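Local coordinates for protein FACT complex subunit POB3 (Chaetomium thermophilum var. thermophilum, PDB 4KHB) that probably helps, as a subunit of the histone chaperone FACT, to reorganize nucleosomes, its N-terminal part forming a heterodimer with the Spt16 dimerization domain, at the interface of chains B and A. Coordinates in Å, arbitrary orientation; residue numbers count along the deposited sequence, not the author numbering. Chains: chain A, Uncharacterized protein POB3N; chain B, Uncharacterized protein SPT16D.

The interface of chains B and A. Residues chain B 9, 51, 85; chain A 107-110.
An aromatic patch of the heterodimer interface joins the N-terminal, PH-like part of Pob3 to the Spt16 dimerization domain: A:Trp108 and A:Trp110 receive B:Phe9 and B:Phe85 and so help hold the FACT pair together. It illustrates how tryptophan joins subunits by face, edge and N-H at once. A chi1 of 68°, with CG between the backbone N and the carbonyl carbon, sets the indole of A:Trp110 between A:Trp108, offset toward the rim of one face, and B:Phe85 on the other. B:Phe85, a poorly ordered residue, points CD2 near the middle of that face, 3.6 Å from CD2 of A:Trp110, with the planes inclined at 62°. The rim of the same indole meets B:Phe9, whose CZ lies in the indole plane, 3.9 Å from CH2 of A:Trp110. B:Phe9 also brings CE1 to within 3.7 Å of CD1 of A:Trp108. An alanine in place of A:Trp110 would probably leave the B:Phe85 ring without its supporting face, free to turn, and deprive A:Trp108 of the indole lying against its face. Nearby, B:Thr51 and A:Asn109 approach from opposite directions, but the 2.4 Å between OG1 of B:Thr51 and OD1 of A:Asn109 is too short to be trusted. Water 1 links the indole N-H of A:Trp110 to the carbonyl of B:Phe85. NE1 of A:Trp108 donates a nearly straight hydrogen bond (167° at H) of 3.2 Å to the backbone O of B:Phe9, from above the carbonyl plane.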
ATOM      1  N   PHE B   9      12.782 -17.617  -1.187  1.00 26.83           N
ATOM      2  CA  PHE B   9      12.349 -17.074  -2.467  1.00 14.06           C
ATOM      3  C   PHE B   9      12.336 -15.554  -2.385  1.00 18.73           C
ATOM      4  O   PHE B   9      12.464 -14.982  -1.300  1.00 18.49           O
ATOM      5  CB  PHE B   9      10.975 -17.616  -2.871  1.00 11.84           C
ATOM      6  CG  PHE B   9       9.920 -17.451  -1.821  1.00 16.94           C
ATOM      7  CD1 PHE B   9       9.178 -16.281  -1.736  1.00 13.10           C
ATOM      8  CD2 PHE B   9       9.650 -18.480  -0.933  1.00 15.76           C
ATOM      9  CE1 PHE B   9       8.197 -16.135  -0.772  1.00 15.71           C
ATOM     10  CE2 PHE B   9       8.672 -18.343   0.031  1.00 18.21           C
ATOM     11  CZ  PHE B   9       7.942 -17.167   0.111  1.00 16.66           C
ATOM     12  N   THR B  51       3.659 -17.964  -1.105  1.00 11.62           N
ATOM     13  CA  THR B  51       3.104 -17.353   0.091  1.00 13.20           C
ATOM     14  C   THR B  51       1.581 -17.529   0.092  1.00 12.04           C
ATOM     15  O   THR B  51       0.918 -17.372   1.123  1.00 16.76           O
ATOM     16  CB  THR B  51       3.524 -15.859   0.161  1.00 10.70           C
ATOM     17  OG1 THR B  51       4.082 -15.564   1.448  1.00 21.17           O
ATOM     18  CG2 THR B  51       2.355 -14.935  -0.099  1.00  4.99           C
ATOM     19  N   PHE B  85      10.027 -20.465   8.913  1.00 42.81           N
ATOM     20  CA  PHE B  85      10.261 -19.057   8.600  1.00 33.14           C
ATOM     21  C   PHE B  85      11.395 -18.486   9.445  1.00 30.11           C
ATOM     22  O   PHE B  85      11.844 -17.358   9.217  1.00 31.17           O
ATOM     23  CB  PHE B  85       8.986 -18.243   8.833  1.00 35.64           C
ATOM     24  CG  PHE B  85       7.780 -18.781   8.114  1.00 35.79           C
ATOM     25  CD1 PHE B  85       6.938 -19.686   8.738  1.00 37.58           C
ATOM     26  CD2 PHE B  85       7.486 -18.382   6.817  1.00 25.79           C
ATOM     27  CE1 PHE B  85       5.828 -20.189   8.089  1.00 32.80           C
ATOM     28  CE2 PHE B  85       6.372 -18.882   6.159  1.00 30.66           C
ATOM     29  CZ  PHE B  85       5.543 -19.787   6.799  1.00 29.63           C
TER
ATOM     30  N   GLY A 107       8.294  -9.906  -1.553  1.00  9.00           N
ATOM     31  CA  GLY A 107       6.981 -10.510  -1.683  1.00 10.22           C
ATOM     32  C   GLY A 107       6.613 -11.457  -0.560  1.00  8.66           C
ATOM     33  O   GLY A 107       5.815 -12.379  -0.752  1.00  8.14           O
ATOM     34  N   TRP A 108       7.201 -11.239   0.612  1.00  6.32           N
ATOM     35  CA  TRP A 108       6.885 -12.050   1.781  1.00  7.01           C
ATOM     36  C   TRP A 108       5.594 -11.582   2.441  1.00  7.97           C
ATOM     37  O   TRP A 108       5.186 -10.425   2.283  1.00  4.93           O
ATOM     38  CB  TRP A 108       8.028 -11.998   2.795  1.00  8.51           C
ATOM     39  CG  TRP A 108       9.272 -12.701   2.344  1.00 12.28           C
ATOM     40  CD1 TRP A 108       9.510 -13.233   1.110  1.00  9.23           C
ATOM     41  CD2 TRP A 108      10.451 -12.947   3.122  1.00 10.03           C
ATOM     42  NE1 TRP A 108      10.765 -13.797   1.074  1.00 13.28           N
ATOM     43  CE2 TRP A 108      11.362 -13.634   2.297  1.00 13.00           C
ATOM     44  CE3 TRP A 108      10.823 -12.652   4.438  1.00 14.82           C
ATOM     45  CZ2 TRP A 108      12.622 -14.033   2.745  1.00 14.37           C
ATOM     46  CZ3 TRP A 108      12.073 -13.051   4.880  1.00 18.02           C
ATOM     47  CH2 TRP A 108      12.957 -13.734   4.036  1.00 19.42           C
ATOM     48  N   ASN A 109       4.953 -12.484   3.178  1.00  8.38           N
ATOM     49  CA  ASN A 109       3.730 -12.153   3.905  1.00  9.83           C
ATOM     50  C   ASN A 109       3.891 -12.311   5.414  1.00  9.63           C
ATOM     51  O   ASN A 109       2.900 -12.349   6.149  1.00  6.98           O
ATOM     52  CB  ASN A 109       2.548 -12.993   3.408  1.00  7.15           C
ATOM     53  CG  ASN A 109       2.647 -14.449   3.833  1.00 10.02           C
ATOM     54  OD1 ASN A 109       3.720 -15.052   3.777  1.00  7.61           O
ATOM     55  ND2 ASN A 109       1.528 -15.020   4.262  1.00 12.22           N
ATOM     56  N   TRP A 110       5.138 -12.407   5.873  1.00  7.18           N
ATOM     57  CA  TRP A 110       5.401 -12.480   7.309  1.00  7.69           C
ATOM     58  C   TRP A 110       6.375 -11.406   7.786  1.00  8.39           C
ATOM     59  O   TRP A 110       7.276 -10.995   7.048  1.00  5.97           O
ATOM     60  CB  TRP A 110       5.880 -13.877   7.729  1.00  8.39           C
ATOM     61  CG  TRP A 110       7.235 -14.275   7.223  1.00 12.62           C
ATOM     62  CD1 TRP A 110       8.422 -14.165   7.890  1.00  9.98           C
ATOM     63  CD2 TRP A 110       7.543 -14.889   5.967  1.00 12.14           C
ATOM     64  NE1 TRP A 110       9.450 -14.653   7.119  1.00  9.54           N
ATOM     65  CE2 TRP A 110       8.930 -15.109   5.924  1.00 12.07           C
ATOM     66  CE3 TRP A 110       6.773 -15.270   4.858  1.00  9.58           C
ATOM     67  CZ2 TRP A 110       9.574 -15.689   4.832  1.00  9.68           C
ATOM     68  CZ3 TRP A 110       7.409 -15.845   3.772  1.00  8.90           C
ATOM     69  CH2 TRP A 110       8.794 -16.047   3.765  1.00 11.23           C
TER
HETATM   70  O   HOH W   1      12.114 -15.213   7.983  1.00 14.02           O